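PDB 5Y9D: acyl-coenzyme A oxidase 1, which catalyses the FAD-dependent oxidation of acyl-CoA to (2E)-enoyl-CoA in peroxisomal fatty acid beta-oxidation, passing the electrons to oxygen to give hydrogen peroxide. Local coordinates for residues E69-L74 with V95-P100; N132-G137 with G306-G311; T215-F220 with V237-V242; R113-G118 with I316-H321. One frame throughout, in Å; residues are numbered along the deposited sequence.

Interaction 1. Residues E69-L74 with V95-P100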
loop_
_atom_site.group_PDB
_atom_site.type_symbol
_atom_site.label_atom_id
_atom_site.label_comp_id
_atom_site.label_asym_id
_atom_site.label_seq_id
_atom_site.Cartn_x
_atom_site.Cartn_y
_atom_site.Cartn_z
ATOM N N GLU A 69 27.186 -7.826 -1.766
ATOM C CA GLU A 69 26.906 -8.784 -2.864
ATOM C C GLU A 69 27.558 -10.146 -2.733
ATOM O O GLU A 69 27.031 -11.162 -3.170
ATOM C CB GLU A 69 27.494 -8.256 -4.177
ATOM C CG GLU A 69 26.638 -7.293 -4.950
ATOM C CD GLU A 69 27.401 -6.527 -6.027
ATOM O OE1 GLU A 69 28.542 -6.932 -6.373
ATOM O OE2 GLU A 69 26.858 -5.497 -6.524
ATOM N N ARG A 70 28.762 -10.156 -2.226
ATOM C CA ARG A 70 29.595 -11.325 -2.372
ATOM C C ARG A 70 29.567 -12.227 -1.141
ATOM O O ARG A 70 29.812 -13.429 -1.250
ATOM C CB ARG A 70 31.031 -10.892 -2.663
ATOM C CG ARG A 70 31.225 -10.228 -4.017
ATOM C CD ARG A 70 32.605 -9.580 -4.110
ATOM N NE ARG A 70 32.946 -9.147 -5.458
ATOM C CZ ARG A 70 34.148 -8.696 -5.825
ATOM N NH1 ARG A 70 35.160 -8.635 -4.932
ATOM N NH2 ARG A 70 34.360 -8.312 -7.094
ATOM N N ASP A 71 29.302 -11.630 0.015
ATOM C CA ASP A 71 29.265 -12.331 1.288
ATOM C C ASP A 71 28.124 -13.336 1.293
ATOM O O ASP A 71 26.958 -12.945 1.311
ATOM C CB ASP A 71 29.086 -11.329 2.437
ATOM C CG ASP A 71 29.391 -11.937 3.812
ATOM O OD1 ASP A 71 29.320 -13.185 3.942
ATOM O OD2 ASP A 71 29.713 -11.148 4.755
ATOM N N PRO A 72 28.456 -14.640 1.279
ATOM C CA PRO A 72 27.420 -15.649 1.168
ATOM C C PRO A 72 26.455 -15.744 2.348
ATOM O O PRO A 72 25.346 -16.224 2.157
ATOM C CB PRO A 72 28.211 -16.954 1.004
ATOM C CG PRO A 72 29.573 -16.679 1.524
ATOM C CD PRO A 72 29.808 -15.233 1.238
ATOM N N VAL A 73 26.847 -15.292 3.541
ATOM C CA VAL A 73 25.901 -15.234 4.642
ATOM C C VAL A 73 24.775 -14.279 4.293
ATOM O O VAL A 73 23.635 -14.542 4.664
ATOM C CB VAL A 73 26.512 -14.820 6.014
ATOM C CG1 VAL A 73 25.451 -14.921 7.129
ATOM C CG2 VAL A 73 27.705 -15.697 6.396
ATOM N N LEU A 74 25.084 -13.219 3.534
ATOM C CA LEU A 74 24.131 -12.124 3.233
ATOM C C LEU A 74 23.262 -12.316 1.991
ATOM O O LEU A 74 22.592 -11.384 1.542
ATOM C CB LEU A 74 24.890 -10.813 3.026
ATOM C CG LEU A 74 25.745 -10.299 4.185
ATOM C CD1 LEU A 74 26.074 -8.821 4.015
ATOM C CD2 LEU A 74 25.031 -10.524 5.509
ATOM N N VAL A 95 23.384 -10.331 10.890
ATOM C CA VAL A 95 23.871 -9.372 11.874
ATOM C C VAL A 95 25.297 -9.716 12.321
ATOM O O VAL A 95 26.150 -8.842 12.373
ATOM C CB VAL A 95 22.934 -9.294 13.118
ATOM C CG1 VAL A 95 23.563 -8.440 14.225
ATOM C CG2 VAL A 95 21.598 -8.727 12.731
ATOM N N ALA A 96 25.556 -10.980 12.620
ATOM C CA ALA A 96 26.907 -11.406 12.985
ATOM C C ALA A 96 27.958 -11.064 11.944
ATOM O O ALA A 96 29.006 -10.550 12.268
ATOM C CB ALA A 96 26.928 -12.890 13.287
ATOM N N ALA A 97 27.644 -11.307 10.679
ATOM C CA ALA A 97 28.583 -11.119 9.565
ATOM C C ALA A 97 28.881 -9.658 9.282
ATOM O O ALA A 97 29.969 -9.359 8.759
ATOM C CB ALA A 97 28.039 -11.766 8.305
ATOM N N LEU A 98 27.931 -8.770 9.605
ATOM C CA LEU A 98 28.120 -7.324 9.453
ATOM C C LEU A 98 28.836 -6.690 10.648
ATOM O O LEU A 98 29.299 -5.557 10.572
ATOM C CB LEU A 98 26.771 -6.610 9.249
ATOM C CG LEU A 98 26.068 -6.921 7.925
ATOM C CD1 LEU A 98 24.609 -6.495 8.022
ATOM C CD2 LEU A 98 26.777 -6.244 6.742
ATOM N N SER A 99 28.981 -7.430 11.735
ATOM C CA SER A 99 29.507 -6.836 12.956
ATOM C C SER A 99 30.983 -6.358 12.943
ATOM O O SER A 99 31.320 -5.421 13.637
ATOM C CB SER A 99 29.227 -7.758 14.152
ATOM O OG SER A 99 30.091 -8.851 14.076
ATOM N N PRO A 100 31.865 -6.966 12.143
ATOM C CA PRO A 100 33.205 -6.359 12.075
ATOM C C PRO A 100 33.220 -4.887 11.642
ATOM O O PRO A 100 34.074 -4.092 12.088
ATOM C CB PRO A 100 33.909 -7.189 11.016
ATOM C CG PRO A 100 33.135 -8.468 10.936
ATOM C CD PRO A 100 31.718 -8.077 11.190
#

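Interaction 2. Residues N132-G137 with G306-G311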
loop_
_atom_site.group_PDB
_atom_site.type_symbol
_atom_site.label_atom_id
_atom_site.label_comp_id
_atom_site.label_asym_id
_atom_site.label_seq_id
_atom_site.Cartn_x
_atom_site.Cartn_y
_atom_site.Cartn_z
ATOM N N ASN A 132 23.100 -0.586 17.237
ATOM C CA ASN A 132 24.198 0.222 16.759
ATOM C C ASN A 132 23.740 1.637 16.412
ATOM O O ASN A 132 24.500 2.551 16.584
ATOM C CB ASN A 132 24.852 -0.517 15.610
ATOM C CG ASN A 132 25.350 0.385 14.547
ATOM O OD1 ASN A 132 24.700 0.576 13.533
ATOM N ND2 ASN A 132 26.512 0.940 14.762
ATOM N N ASN A 133 22.488 1.821 15.999
ATOM C CA ASN A 133 21.887 3.177 15.793
ATOM C C ASN A 133 21.156 3.661 17.058
ATOM O O ASN A 133 21.577 4.614 17.682
ATOM C CB ASN A 133 20.950 3.202 14.534
ATOM C CG ASN A 133 20.104 4.491 14.400
ATOM O OD1 ASN A 133 20.632 5.604 14.414
ATOM N ND2 ASN A 133 18.782 4.330 14.204
ATOM N N LEU A 134 20.085 2.985 17.459
ATOM C CA LEU A 134 19.244 3.476 18.547
ATOM C C LEU A 134 19.861 3.357 19.925
ATOM O O LEU A 134 19.885 4.318 20.664
ATOM C CB LEU A 134 17.906 2.770 18.524
ATOM C CG LEU A 134 17.086 3.103 17.273
ATOM C CD1 LEU A 134 15.770 2.345 17.266
ATOM C CD2 LEU A 134 16.835 4.593 17.206
ATOM N N PHE A 135 20.392 2.190 20.257
ATOM C CA PHE A 135 20.880 1.967 21.591
ATOM C C PHE A 135 22.185 2.716 21.826
ATOM O O PHE A 135 22.336 3.420 22.829
ATOM C CB PHE A 135 21.046 0.473 21.903
ATOM C CG PHE A 135 21.805 0.232 23.142
ATOM C CD1 PHE A 135 21.169 0.249 24.353
ATOM C CD2 PHE A 135 23.177 0.118 23.108
ATOM C CE1 PHE A 135 21.872 0.077 25.523
ATOM C CE2 PHE A 135 23.901 -0.042 24.284
ATOM C CZ PHE A 135 23.238 -0.071 25.493
ATOM N N ILE A 136 23.117 2.555 20.897
ATOM C CA ILE A 136 24.438 3.174 21.015
ATOM C C ILE A 136 24.341 4.671 20.913
ATOM O O ILE A 136 25.015 5.388 21.671
ATOM C CB ILE A 136 25.396 2.616 19.952
ATOM C CG1 ILE A 136 25.853 1.227 20.391
ATOM C CG2 ILE A 136 26.595 3.541 19.689
ATOM C CD1 ILE A 136 26.661 1.218 21.657
ATOM N N GLY A 137 23.490 5.140 20.001
ATOM C CA GLY A 137 23.326 6.579 19.765
ATOM C C GLY A 137 22.795 7.276 21.001
ATOM O O GLY A 137 23.169 8.417 21.285
ATOM N N GLY A 306 17.579 12.322 20.943
ATOM C CA GLY A 306 18.602 12.694 19.972
ATOM C C GLY A 306 18.891 11.627 18.931
ATOM O O GLY A 306 19.151 11.942 17.764
ATOM N N ALA A 307 18.837 10.364 19.356
ATOM C CA ALA A 307 19.085 9.198 18.475
ATOM C C ALA A 307 18.021 9.033 17.378
ATOM O O ALA A 307 18.315 8.533 16.280
ATOM C CB ALA A 307 19.192 7.915 19.304
ATOM N N LEU A 308 16.797 9.469 17.685
ATOM C CA LEU A 308 15.686 9.385 16.743
ATOM C C LEU A 308 15.877 10.269 15.523
ATOM O O LEU A 308 15.385 9.935 14.443
ATOM C CB LEU A 308 14.366 9.725 17.433
ATOM C CG LEU A 308 13.942 8.740 18.546
ATOM C CD1 LEU A 308 12.583 9.117 19.148
ATOM C CD2 LEU A 308 13.931 7.304 18.028
ATOM N N ILE A 309 16.584 11.387 15.691
ATOM C CA ILE A 309 16.790 12.313 14.597
ATOM C C ILE A 309 17.722 11.629 13.624
ATOM O O ILE A 309 17.478 11.669 12.425
ATOM C CB ILE A 309 17.379 13.682 15.015
ATOM C CG1 ILE A 309 16.553 14.352 16.127
ATOM C CG2 ILE A 309 17.404 14.653 13.834
ATOM C CD1 ILE A 309 17.317 15.462 16.852
ATOM N N ARG A 310 18.764 10.966 14.124
ATOM C CA ARG A 310 19.700 10.283 13.215
ATOM C C ARG A 310 18.950 9.456 12.174
ATOM O O ARG A 310 19.197 9.590 10.981
ATOM C CB ARG A 310 20.680 9.368 13.962
ATOM C CG ARG A 310 21.744 8.748 13.069
ATOM C CD ARG A 310 22.815 8.000 13.843
ATOM N NE ARG A 310 23.211 6.785 13.112
ATOM C CZ ARG A 310 24.447 6.466 12.704
ATOM N NH1 ARG A 310 25.509 7.243 12.954
ATOM N NH2 ARG A 310 24.629 5.330 12.035
ATOM N N GLY A 311 18.039 8.599 12.630
ATOM C CA GLY A 311 17.394 7.645 11.762
ATOM C C GLY A 311 16.268 8.213 10.927
ATOM O O GLY A 311 15.855 7.577 9.958
#

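Interaction 3. Residues T215-F220 with V237-V242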
loop_
_atom_site.group_PDB
_atom_site.type_symbol
_atom_site.label_atom_id
_atom_site.label_comp_id
_atom_site.label_asym_id
_atom_site.label_seq_id
_atom_site.Cartn_x
_atom_site.Cartn_y
_atom_site.Cartn_z
ATOM N N THR A 215 20.602 -8.109 25.500
ATOM C CA THR A 215 20.975 -8.278 26.912
ATOM C C THR A 215 20.703 -7.037 27.754
ATOM O O THR A 215 20.441 -7.131 28.930
ATOM C CB THR A 215 22.451 -8.530 27.030
ATOM O OG1 THR A 215 23.128 -7.415 26.442
ATOM C CG2 THR A 215 22.789 -9.823 26.308
ATOM N N HIS A 216 20.814 -5.876 27.127
ATOM C CA HIS A 216 20.649 -4.614 27.806
ATOM C C HIS A 216 19.643 -3.853 27.029
ATOM O O HIS A 216 19.456 -4.131 25.838
ATOM C CB HIS A 216 21.964 -3.867 27.832
ATOM C CG HIS A 216 22.913 -4.404 28.841
ATOM N ND1 HIS A 216 23.583 -5.600 28.674
ATOM C CD2 HIS A 216 23.287 -3.928 30.049
ATOM C CE1 HIS A 216 24.336 -5.830 29.738
ATOM N NE2 HIS A 216 24.166 -4.837 30.588
ATOM N N CYS A 217 18.978 -2.919 27.698
ATOM C CA CYS A 217 18.102 -1.964 27.010
ATOM C C CYS A 217 18.388 -0.539 27.484
ATOM O O CYS A 217 18.978 -0.333 28.557
ATOM C CB CYS A 217 16.634 -2.325 27.252
ATOM S SG CYS A 217 15.771 -1.463 28.585
ATOM N N VAL A 218 18.008 0.429 26.660
ATOM C CA VAL A 218 17.841 1.793 27.120
ATOM C C VAL A 218 16.373 1.982 27.255
ATOM O O VAL A 218 15.639 1.761 26.319
ATOM C CB VAL A 218 18.347 2.824 26.116
ATOM C CG1 VAL A 218 17.963 4.226 26.559
ATOM C CG2 VAL A 218 19.838 2.736 26.002
ATOM N N CYS A 219 15.925 2.392 28.416
ATOM C CA CYS A 219 14.496 2.373 28.694
ATOM C C CYS A 219 14.032 3.770 29.090
ATOM O O CYS A 219 14.681 4.424 29.887
ATOM C CB CYS A 219 14.245 1.360 29.797
ATOM S SG CYS A 219 12.747 1.622 30.752
ATOM N N PHE A 220 12.952 4.251 28.495
ATOM C CA PHE A 220 12.486 5.608 28.786
ATOM C C PHE A 220 11.374 5.531 29.839
ATOM O O PHE A 220 10.479 4.714 29.718
ATOM C CB PHE A 220 12.000 6.324 27.535
ATOM C CG PHE A 220 13.089 6.644 26.559
ATOM C CD1 PHE A 220 13.672 5.632 25.785
ATOM C CD2 PHE A 220 13.532 7.943 26.393
ATOM C CE1 PHE A 220 14.678 5.918 24.872
ATOM C CE2 PHE A 220 14.538 8.236 25.492
ATOM C CZ PHE A 220 15.106 7.223 24.715
ATOM N N VAL A 237 19.017 -0.469 31.475
ATOM C CA VAL A 237 18.524 -1.549 32.309
ATOM C C VAL A 237 18.986 -2.869 31.688
ATOM O O VAL A 237 18.667 -3.147 30.536
ATOM C CB VAL A 237 16.972 -1.510 32.421
ATOM C CG1 VAL A 237 16.465 -2.497 33.474
ATOM C CG2 VAL A 237 16.467 -0.096 32.715
ATOM N N PRO A 238 19.747 -3.687 32.457
ATOM C CA PRO A 238 20.056 -5.063 32.030
ATOM C C PRO A 238 18.786 -5.854 31.927
ATOM O O PRO A 238 17.919 -5.745 32.810
ATOM C CB PRO A 238 20.887 -5.629 33.187
ATOM C CG PRO A 238 21.379 -4.436 33.939
ATOM C CD PRO A 238 20.296 -3.415 33.796
ATOM N N LEU A 239 18.668 -6.633 30.861
ATOM C CA LEU A 239 17.477 -7.447 30.669
ATOM C C LEU A 239 17.735 -8.897 30.971
ATOM O O LEU A 239 16.882 -9.547 31.497
ATOM C CB LEU A 239 16.982 -7.352 29.243
ATOM C CG LEU A 239 16.526 -6.003 28.739
ATOM C CD1 LEU A 239 16.189 -6.191 27.249
ATOM C CD2 LEU A 239 15.356 -5.416 29.554
ATOM N N ARG A 240 18.871 -9.407 30.541
ATOM C CA ARG A 240 19.173 -10.832 30.662
ATOM C C ARG A 240 20.512 -11.099 31.372
ATOM O O ARG A 240 21.434 -10.254 31.333
ATOM C CB ARG A 240 19.278 -11.464 29.283
ATOM C CG ARG A 240 18.025 -11.433 28.445
ATOM C CD ARG A 240 18.247 -12.121 27.094
ATOM N NE ARG A 240 16.993 -12.626 26.569
ATOM C CZ ARG A 240 16.096 -11.891 25.930
ATOM N NH1 ARG A 240 16.314 -10.600 25.690
ATOM N NH2 ARG A 240 14.962 -12.456 25.498
ATOM N N ASN A 241 20.612 -12.276 31.990
ATOM C CA ASN A 241 21.889 -12.793 32.465
ATOM C C ASN A 241 22.646 -13.234 31.213
ATOM O O ASN A 241 22.158 -14.054 30.446
ATOM C CB ASN A 241 21.719 -13.955 33.464
ATOM C CG ASN A 241 20.818 -13.599 34.645
ATOM O OD1 ASN A 241 19.711 -14.138 34.771
ATOM N ND2 ASN A 241 21.259 -12.658 35.483
ATOM N N VAL A 242 23.820 -12.663 31.006
ATOM C CA VAL A 242 24.532 -12.784 29.732
ATOM C C VAL A 242 25.067 -14.191 29.439
ATOM O O VAL A 242 25.245 -14.562 28.285
ATOM C CB VAL A 242 25.719 -11.775 29.677
ATOM C CG1 VAL A 242 26.250 -11.654 28.257
ATOM C CG2 VAL A 242 25.278 -10.388 30.170
#

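Interaction 4. Residues R113-G118 with I316-H321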
loop_
_atom_site.group_PDB
_atom_site.type_symbol
_atom_site.label_atom_id
_atom_site.label_comp_id
_atom_site.label_asym_id
_atom_site.label_seq_id
_atom_site.Cartn_x
_atom_site.Cartn_y
_atom_site.Cartn_z
ATOM N N ARG A 113 26.315 1.825 4.668
ATOM C CA ARG A 113 26.246 0.364 4.655
ATOM C C ARG A 113 24.868 -0.131 5.059
ATOM O O ARG A 113 24.349 -1.099 4.509
ATOM C CB ARG A 113 27.298 -0.184 5.578
ATOM C CG ARG A 113 27.537 -1.648 5.437
ATOM C CD ARG A 113 28.518 -2.063 6.505
ATOM N NE ARG A 113 29.767 -1.315 6.389
ATOM C CZ ARG A 113 30.640 -1.485 5.405
ATOM N NH1 ARG A 113 30.407 -2.357 4.450
ATOM N NH2 ARG A 113 31.758 -0.784 5.368
ATOM N N ALA A 114 24.268 0.555 6.004
ATOM C CA ALA A 114 22.896 0.247 6.427
ATOM C C ALA A 114 21.844 0.597 5.335
ATOM O O ALA A 114 20.998 -0.227 4.981
ATOM C CB ALA A 114 22.597 0.949 7.755
ATOM N N GLN A 115 21.935 1.782 4.761
ATOM C CA GLN A 115 21.022 2.188 3.691
ATOM C C GLN A 115 21.077 1.266 2.475
ATOM O O GLN A 115 20.042 0.776 2.015
ATOM C CB GLN A 115 21.305 3.638 3.278
ATOM C CG GLN A 115 20.928 4.635 4.346
ATOM C CD GLN A 115 21.608 5.985 4.209
ATOM O OE1 GLN A 115 22.233 6.322 3.182
ATOM N NE2 GLN A 115 21.451 6.791 5.242
ATOM N N LEU A 116 22.284 0.993 1.986
ATOM C CA LEU A 116 22.456 0.144 0.806
ATOM C C LEU A 116 21.966 -1.292 1.028
ATOM O O LEU A 116 21.361 -1.913 0.141
ATOM C CB LEU A 116 23.904 0.122 0.376
ATOM C CG LEU A 116 24.508 1.480 0.028
ATOM C CD1 LEU A 116 26.030 1.433 0.136
ATOM C CD2 LEU A 116 24.089 1.917 -1.359
ATOM N N HIS A 117 22.219 -1.829 2.216
ATOM C CA HIS A 117 21.799 -3.193 2.525
ATOM C C HIS A 117 20.289 -3.287 2.724
ATOM O O HIS A 117 19.686 -4.320 2.436
ATOM C CB HIS A 117 22.550 -3.664 3.747
ATOM C CG HIS A 117 22.288 -5.082 4.109
ATOM N ND1 HIS A 117 21.994 -6.048 3.175
ATOM C CD2 HIS A 117 22.272 -5.698 5.306
ATOM C CE1 HIS A 117 21.810 -7.205 3.780
ATOM N NE2 HIS A 117 21.966 -7.017 5.075
ATOM N N GLY A 118 19.680 -2.191 3.176
ATOM C CA GLY A 118 18.231 -2.124 3.406
ATOM C C GLY A 118 17.424 -2.111 2.132
ATOM O O GLY A 118 16.219 -2.375 2.149
ATOM N N ILE A 316 15.323 9.382 5.002
ATOM C CA ILE A 316 15.138 10.126 3.790
ATOM C C ILE A 316 15.918 9.380 2.690
ATOM O O ILE A 316 15.446 9.239 1.574
ATOM C CB ILE A 316 15.558 11.594 3.928
ATOM C CG1 ILE A 316 14.789 12.290 5.052
ATOM C CG2 ILE A 316 15.241 12.376 2.669
ATOM C CD1 ILE A 316 15.567 13.433 5.674
ATOM N N ALA A 317 17.076 8.853 3.030
ATOM C CA ALA A 317 17.901 8.115 2.081
ATOM C C ALA A 317 17.284 6.775 1.741
ATOM O O ALA A 317 17.250 6.403 0.575
ATOM C CB ALA A 317 19.308 7.926 2.639
ATOM N N ASP A 318 16.801 6.039 2.744
ATOM C CA ASP A 318 16.133 4.780 2.448
ATOM C C ASP A 318 15.086 5.028 1.401
ATOM O O ASP A 318 15.031 4.310 0.429
ATOM C CB ASP A 318 15.448 4.138 3.655
ATOM C CG ASP A 318 16.371 3.912 4.819
ATOM O OD1 ASP A 318 17.590 3.734 4.599
ATOM O OD2 ASP A 318 15.853 3.925 5.963
ATOM N N SER A 319 14.270 6.057 1.578
ATOM C CA SER A 319 13.238 6.368 0.622
ATOM C C SER A 319 13.803 6.489 -0.794
ATOM O O SER A 319 13.240 5.939 -1.728
ATOM C CB SER A 319 12.498 7.655 1.007
ATOM O OG SER A 319 11.811 7.521 2.233
ATOM N N PHE A 320 14.908 7.203 -0.958
ATOM C CA PHE A 320 15.606 7.203 -2.250
ATOM C C PHE A 320 16.050 5.804 -2.661
ATOM O O PHE A 320 15.726 5.334 -3.751
ATOM C CB PHE A 320 16.820 8.114 -2.225
ATOM C CG PHE A 320 17.769 7.918 -3.400
ATOM C CD1 PHE A 320 17.438 8.364 -4.664
ATOM C CD2 PHE A 320 19.007 7.319 -3.221
ATOM C CE1 PHE A 320 18.325 8.213 -5.735
ATOM C CE2 PHE A 320 19.900 7.171 -4.281
ATOM C CZ PHE A 320 19.558 7.611 -5.548
ATOM N N HIS A 321 16.778 5.124 -1.789
ATOM C CA HIS A 321 17.370 3.845 -2.191
ATOM C C HIS A 321 16.363 2.738 -2.547
ATOM O O HIS A 321 16.506 2.058 -3.562
ATOM C CB HIS A 321 18.338 3.383 -1.137
ATOM C CG HIS A 321 19.609 4.152 -1.152
ATOM N ND1 HIS A 321 19.960 5.029 -0.156
ATOM C CD2 HIS A 321 20.599 4.207 -2.064
ATOM C CE1 HIS A 321 21.132 5.561 -0.427
ATOM N NE2 HIS A 321 21.552 5.057 -1.569
#

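Interaction 1. Residues E69-L74 with V95-P100
Leu-74 meets Ala-97 and Leu-98 through its two methyl groups. CG of Leu-74 lies anti to the carbonyl carbon (chi1 -59°), and the branch at CG divides the work. CB of Leu-74 points toward the segment 95-100, but the touching is left to the two methyls. CD2 rests against the Ala-97 methyl, with CD2 of Leu-74 4.3 Å from CB of Ala-97. CD1 goes to the other partner, and CD1 of Leu-74 lies 3.8 Å from CD2 of Leu-98. The two leucine side chains cross at a slant. All this takes place where the chain leaves helix 55-70, within the all-helical N-terminal part of the acyl-CoA oxidase fold. Asp-71 is the first residue past that helix and forms an Asx turn. Its OD1 accepts from the backbone N of Val-73 at 3.3 Å, met from above the carboxylate plane. The other carboxylate oxygen faces the neighbouring helix: OD2 of Asp-71 is 4.0 Å from CB of Ala-97. Val-73 is a third neighbour of this methyl, its CB 4.1 Å from CB of Ala-97. Leu-98 also packs on Thr-124 of helix 122-142, and Ala-96 packs on Phe-694 of the second subunit.

Interaction 2. Residues N132-G137 with G306-G311
An antiparallel helix pair beside the flavin joins the N-terminal helical domain to the C-terminal helical part of this acyl-CoA oxidase. Asn-133 and Leu-134 of helix 122-142 face Ala-307, Leu-308 and Arg-310 of helix 306-334. The axes of the two short segments approach to 8.8 Å. Gly-137 has no side chain to hold the Ala-307 methyl off, consistent with the close approach. That methyl sits against the glycine backbone, with CB of Ala-307 4.0 Å from C of Gly-137. The same methyl lies 3.9 Å from O of Leu-134. On the flavin side two leucines meet methyl to methyl, CD2 of Leu-134 being 4.1 Å from CD2 of Leu-308. Both also touch Phe-166, and the side chain of Leu-134 is about 5 Å from the bound FAD. The polar contact is between Asn-133 and Arg-310, whose side chains run past each other in opposite directions. CG of Arg-310 is anti to its N (chi1 -175°), which lays the chain alongside the amide. NE of Arg-310 then gives a weak, bent hydrogen bond to OD1 of Asn-133, 3.1 Å at 124°. The oxygen lies at the guanidinium edge, and the amide and guanidinium planes are 35° apart. A leucine in place of Arg-310 would probably leave OD1 of Asn-133 and OG of Ser-110 without this donor. The bond from NE is weak, so the arginine is probably held more by its NH2 bond to OG of Ser-110, while Asn-133 and Leu-134 also touch Glu-464, the probable proton acceptor.

Interaction 3. Residues T215-F220 with V237-V242
Leu-239 packs over Cys-217 at the apolar centre of this contact. CD1 of Leu-239 is 3.9 Å from CB of Cys-217. Val-237 lies on the same face of the sheet as Cys-217. Its CB is 4.0 Å from SG of Cys-217, and its CG2 is 3.9 Å from CB of Cys-219. CG2 stands anti to the carbonyl carbon while CG1 is anti to N (chi1 -171°), which turns CG2 to Cys-219. Next comes the backbone ladder of an antiparallel beta hairpin, part of the middle, beta domain of the acyl-CoA dehydrogenase type. Cys-217 and Val-237 form a hydrogen-bonded pair, with N to O distances of 2.9 Å from Cys-217 N to Val-237 O and from Val-237 N to Cys-217 O. His-216 and Pro-238 follow as a non-hydrogen-bonded pair on the other face. CD2 of His-216 lies 4.0 Å from CA of Pro-238. At the polar edge O of Thr-215 accepts two bonds, from N of Leu-239 at 2.7 Å and from N of Arg-240. Both donors come from one face of the carbonyl plane. OG1 of Thr-215 and ND1 of His-216 share a hydrogen bond in the plane of the ring. Phe-272 of strand 268-272 packs on Cys-217, Cys-219, Val-237 and Leu-239. Ile-277 of strand 275-278 touches Val-237 and Pro-238, and Val-242 packs on Phe-696 of the second subunit.

Interaction 4. Residues R113-G118 with I316-H321
Gln-115 lays its amide on the methyl of Ala-317. CD and OE1 of Gln-115 are each 3.4 Å from CB of Ala-317, and NE2 is also close to it. CG of Gln-115 is anti to the carbonyl carbon (chi1 -69°) and the chain runs extended beyond it, carrying the amide across to helix 306-334. Asp-318 meets this chain at about a right angle, with the carboxylate and amide planes 78° apart. The touch is made lower down, CG of Gln-115 lying 3.5 Å from OD1 of Asp-318. His-321 crosses at a slant, its ring plane 32° from that of the amide. CE1 of His-321 is 3.8 Å from OE1 of Gln-115. A weak bond from ND1 of His-321 to O of Ala-317 helps to orient the ring, and one ring face has CD2 of Phe-320 over its centre. CD2 of Leu-116 lies 4.0 Å from NE2 of His-321. The two segments run in the same general direction, inclined to each other, their axes 9.2 Å apart, and join the N-terminal and C-terminal helical parts in the buried core. No hydrogen bond joins them, but NE2 of Gln-115 bonds to OG of Ser-314, earlier on helix 306-334. Asp-318 makes a salt bridge with Arg-125 and a hydrogen bond with Gln-460. An alanine at Gln-115 would probably open a gap over Ala-317 and leave Ser-314 without its amide partner. Between the segments the contact is van der Waals packing, polar side chains lying against apolar ones, and the buried charge of Asp-318 is probably balanced by Arg-125.

Overall arrangement
Helix 306-334 carries both interaction 2 and interaction 4. Interaction 1 touches interaction 4: CD1 of Leu-98 is 3.7 Å from CD2 of His-117. Interaction 2 meets the beta domain at interaction 3, where the Phe-135 ring packs on Val-218. The two touching pairs are joined through helix 306-334, since interactions 2 and 4 do not touch (nearest atoms about 5 Å apart). Interaction 2 is nearest the chemistry, with Gly-311 about 4 Å from the side chain of Glu-464, the probable proton acceptor. The side chain of Asp-318 is about 8 Å from that of Glu-464. The side chain of Leu-134 is about 5 Å from the bound FAD, that of Cys-219 about 10 Å. Interactions 1 and 3 both touch the second subunit.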